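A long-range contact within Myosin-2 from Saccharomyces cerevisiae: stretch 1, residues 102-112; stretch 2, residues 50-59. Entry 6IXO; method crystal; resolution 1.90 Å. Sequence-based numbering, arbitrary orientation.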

# COMPACT_ATOMS: atom_id res chain seq x y z
N VAL A 102 -6.48 3.42 -1.66
CA VAL A 102 -7.15 2.15 -1.35
C VAL A 102 -8.43 2.02 -2.20
O VAL A 102 -8.76 0.94 -2.72
CB VAL A 102 -7.49 2.07 0.16
CG1 VAL A 102 -8.28 0.79 0.47
CG2 VAL A 102 -6.14 2.12 1.03
N PHE A 103 -9.11 3.15 -2.33
CA PHE A 103 -10.31 3.25 -3.16
C PHE A 103 -10.01 2.72 -4.56
O PHE A 103 -10.74 1.87 -5.10
CB PHE A 103 -10.75 4.73 -3.22
CG PHE A 103 -11.96 4.96 -4.12
CD1 PHE A 103 -13.24 4.78 -3.62
CD2 PHE A 103 -11.78 5.41 -5.42
CE1 PHE A 103 -14.37 5.00 -4.44
CE2 PHE A 103 -12.92 5.67 -6.24
CZ PHE A 103 -14.19 5.46 -5.73
N TRP A 104 -8.94 3.24 -5.18
CA TRP A 104 -8.64 2.82 -6.55
C TRP A 104 -8.15 1.38 -6.60
O TRP A 104 -8.45 0.67 -7.55
CB TRP A 104 -7.63 3.79 -7.21
CG TRP A 104 -8.35 4.99 -7.66
CD1 TRP A 104 -8.28 6.25 -7.16
CD2 TRP A 104 -9.38 5.02 -8.67
NE1 TRP A 104 -9.16 7.07 -7.80
CE2 TRP A 104 -9.86 6.34 -8.72
CE3 TRP A 104 -9.93 4.06 -9.51
CZ2 TRP A 104 -10.87 6.73 -9.60
CZ3 TRP A 104 -10.96 4.44 -10.38
CH2 TRP A 104 -11.40 5.76 -10.42
N LEU A 105 -7.41 0.93 -5.59
CA LEU A 105 -7.06 -0.49 -5.54
C LEU A 105 -8.31 -1.37 -5.53
O LEU A 105 -8.37 -2.41 -6.19
CB LEU A 105 -6.19 -0.79 -4.29
CG LEU A 105 -4.74 -0.21 -4.36
CD1 LEU A 105 -4.01 -0.40 -2.99
CD2 LEU A 105 -3.94 -0.88 -5.48
N ALA A 106 -9.30 -0.97 -4.72
CA ALA A 106 -10.54 -1.75 -4.63
C ALA A 106 -11.22 -1.81 -6.02
O ALA A 106 -11.69 -2.88 -6.47
CB ALA A 106 -11.48 -1.15 -3.64
N ASN A 107 -11.25 -0.67 -6.68
CA ASN A 107 -11.98 -0.58 -7.95
C ASN A 107 -11.30 -1.34 -9.07
O ASN A 107 -11.95 -2.02 -9.89
CB ASN A 107 -12.20 0.89 -8.33
CG ASN A 107 -13.45 1.42 -7.70
OD1 ASN A 107 -14.58 1.22 -8.22
ND2 ASN A 107 -13.30 2.01 -6.51
N VAL A 108 -9.98 -1.25 -9.12
CA VAL A 108 -9.24 -1.97 -10.16
C VAL A 108 -9.31 -3.47 -9.86
O VAL A 108 -9.43 -4.30 -10.78
CB VAL A 108 -7.78 -1.48 -10.26
CG1 VAL A 108 -6.96 -2.40 -11.14
CG2 VAL A 108 -7.77 -0.04 -10.81
N ARG A 109 -9.31 -3.84 -8.57
CA ARG A 109 -9.50 -5.26 -8.26
C ARG A 109 -10.88 -5.73 -8.73
O ARG A 109 -11.06 -6.88 -9.19
CB ARG A 109 -9.36 -5.54 -6.75
CG ARG A 109 -9.46 -7.02 -6.42
CD ARG A 109 -8.33 -7.80 -7.11
NE ARG A 109 -8.26 -9.20 -6.64
CZ ARG A 109 -7.40 -10.10 -7.14
NH1 ARG A 109 -6.56 -9.76 -8.14
NH2 ARG A 109 -7.42 -11.35 -6.66
N GLU A 110 -11.88 -4.86 -8.59
CA GLU A 110 -13.24 -5.29 -8.99
C GLU A 110 -13.28 -5.46 -10.53
O GLU A 110 -13.91 -6.37 -11.05
CB GLU A 110 -14.27 -4.26 -8.54
CG GLU A 110 -15.73 -4.60 -8.90
CD GLU A 110 -16.32 -5.58 -7.90
OE1 GLU A 110 -15.60 -5.99 -6.96
OE2 GLU A 110 -17.51 -5.91 -8.05
N LEU A 111 -12.61 -4.57 -11.25
CA LEU A 111 -12.56 -4.63 -12.71
C LEU A 111 -11.82 -5.88 -13.17
O LEU A 111 -12.25 -6.58 -14.09
CB LEU A 111 -11.85 -3.40 -13.26
CG LEU A 111 -12.64 -2.09 -13.22
CD1 LEU A 111 -11.74 -0.87 -13.53
CD2 LEU A 111 -13.84 -2.19 -14.23
N TYR A 112 -10.69 -6.15 -12.54
CA TYR A 112 -9.89 -7.29 -12.95
C TYR A 112 -10.68 -8.55 -12.70
O TYR A 112 -10.76 -9.45 -13.54
CB TYR A 112 -8.53 -7.29 -12.20
CG TYR A 112 -7.72 -8.55 -12.49
CD1 TYR A 112 -7.07 -8.71 -13.71
CD2 TYR A 112 -7.65 -9.58 -11.56
CE1 TYR A 112 -6.36 -9.88 -14.00
CE2 TYR A 112 -6.91 -10.74 -11.82
CZ TYR A 112 -6.28 -10.90 -13.06
OH TYR A 112 -5.54 -12.04 -13.32
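Stretch 2 50-59: DVVYPARILI

Stretch 2 leaves a weakly bonded helical turn at Asp50 and Val51, passes through Val52 at the N-cap position, and enters a helix at Tyr53. That helix runs nearly along helix 102-112, in the same direction, with a crossing angle of -27° and axes 8.4 Å apart at their closest.

The first turn of a helix leaves backbone N-H groups without partners in the helix itself, and Asn107 satisfies one of them, Ala55 N, while also binding Val51 O just before the helix. Its ND2 donates to Val51 O at 3.0 Å and to Phe103 O, one turn back in its own helix, at 2.9 Å; its OD1 accepts from Ala55 N at 2.9 Å. Both ends of the buried amide are thus satisfied, and its side chain fits as a knob among Val51, Tyr53, Pro54 and Ala55. Backbone bonding within the new helix begins with Arg56 N to Val52 O, 3.0 Å.

One turn on, Glu110 OE2 accepts from Arg56 NE at 2.8 Å in a salt bridge, while a water links Glu110 OE1 to Arg56 NH1, so both carboxylate oxygens are used.

Apolar packing fills the rest. Phe103 CZ lies 3.7 Å from Tyr53 CE2, Glu110 CB meets the small Ala55 CB at 3.7 Å, and Leu111 reaches Leu58, CD1 to CD1 at 3.9 Å.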

# COMPACT_ATOMS: atom_id res chain seq x y z
N ASP A 50 -20.88 1.21 -2.47
CA ASP A 50 -20.42 2.58 -2.18
C ASP A 50 -18.92 2.74 -2.44
O ASP A 50 -18.42 3.85 -2.66
CB ASP A 50 -20.71 2.96 -0.72
CG ASP A 50 -22.20 2.99 -0.40
OD1 ASP A 50 -23.01 3.27 -1.32
OD2 ASP A 50 -22.55 2.75 0.78
N VAL A 51 -18.20 1.63 -2.40
CA VAL A 51 -16.77 1.63 -2.57
C VAL A 51 -16.40 1.42 -4.04
O VAL A 51 -15.57 2.13 -4.59
CB VAL A 51 -16.09 0.54 -1.72
CG1 VAL A 51 -14.59 0.52 -1.98
CG2 VAL A 51 -16.39 0.78 -0.23
N VAL A 52 -17.04 0.46 -4.70
CA VAL A 52 -16.61 0.17 -6.05
C VAL A 52 -17.62 0.69 -7.09
O VAL A 52 -17.81 0.06 -8.12
CB VAL A 52 -16.33 -1.35 -6.23
CG1 VAL A 52 -15.07 -1.77 -5.34
CG2 VAL A 52 -17.56 -2.20 -5.88
N TYR A 53 -18.25 1.84 -6.83
CA TYR A 53 -19.29 2.31 -7.76
C TYR A 53 -18.69 2.62 -9.17
O TYR A 53 -19.36 2.35 -10.19
CB TYR A 53 -20.07 3.53 -7.19
CG TYR A 53 -19.27 4.81 -7.12
CD1 TYR A 53 -19.20 5.67 -8.23
CD2 TYR A 53 -18.56 5.17 -5.96
CE1 TYR A 53 -18.46 6.83 -8.19
CE2 TYR A 53 -17.82 6.35 -5.91
CZ TYR A 53 -17.76 7.17 -7.02
OH TYR A 53 -17.01 8.34 -7.01
N PRO A 54 -17.44 3.12 -9.26
CA PRO A 54 -16.92 3.33 -10.62
C PRO A 54 -16.72 2.03 -11.37
O PRO A 54 -17.14 1.94 -12.53
CB PRO A 54 -15.56 4.02 -10.39
CG PRO A 54 -15.72 4.67 -9.07
CD PRO A 54 -16.46 3.65 -8.26
N ALA A 55 -16.11 1.03 -10.72
CA ALA A 55 -15.95 -0.25 -11.39
C ALA A 55 -17.30 -0.84 -11.85
O ALA A 55 -17.38 -1.35 -12.96
CB ALA A 55 -15.25 -1.25 -10.50
N ARG A 56 -18.33 -0.78 -11.00
CA ARG A 56 -19.60 -1.43 -11.35
C ARG A 56 -20.20 -0.72 -12.54
O ARG A 56 -20.74 -1.34 -13.45
CB ARG A 56 -20.60 -1.43 -10.17
CG ARG A 56 -20.11 -2.13 -8.91
CD ARG A 56 -20.41 -3.61 -8.92
NE ARG A 56 -19.86 -4.33 -7.77
CZ ARG A 56 -20.49 -4.51 -6.61
NH1 ARG A 56 -19.90 -5.20 -5.62
NH2 ARG A 56 -21.71 -4.02 -6.42
N ILE A 57 -20.11 0.61 -12.55
CA ILE A 57 -20.62 1.35 -13.71
C ILE A 57 -19.88 0.97 -15.01
O ILE A 57 -20.50 0.72 -16.05
CB ILE A 57 -20.54 2.85 -13.46
CG1 ILE A 57 -21.57 3.20 -12.40
CG2 ILE A 57 -20.81 3.62 -14.75
CD1 ILE A 57 -21.47 4.64 -11.85
N LEU A 58 -18.55 0.93 -14.95
CA LEU A 58 -17.72 0.53 -16.09
C LEU A 58 -18.08 -0.86 -16.58
O LEU A 58 -18.14 -1.09 -17.79
CB LEU A 58 -16.23 0.56 -15.70
CG LEU A 58 -15.65 1.94 -15.39
CD1 LEU A 58 -14.18 1.81 -14.88
CD2 LEU A 58 -15.70 2.83 -16.60
N ILE A 59 -18.29 -1.77 -15.64
CA ILE A 59 -18.67 -3.14 -15.97
C ILE A 59 -19.99 -3.20 -16.74
O ILE A 59 -20.14 -3.96 -17.71
CB ILE A 59 -18.74 -4.00 -14.66
CG1 ILE A 59 -17.31 -4.27 -14.15
CG2 ILE A 59 -19.48 -5.33 -14.90
CD1 ILE A 59 -17.25 -4.73 -12.66
O HOH W 1 -17.09 -6.08 -4.57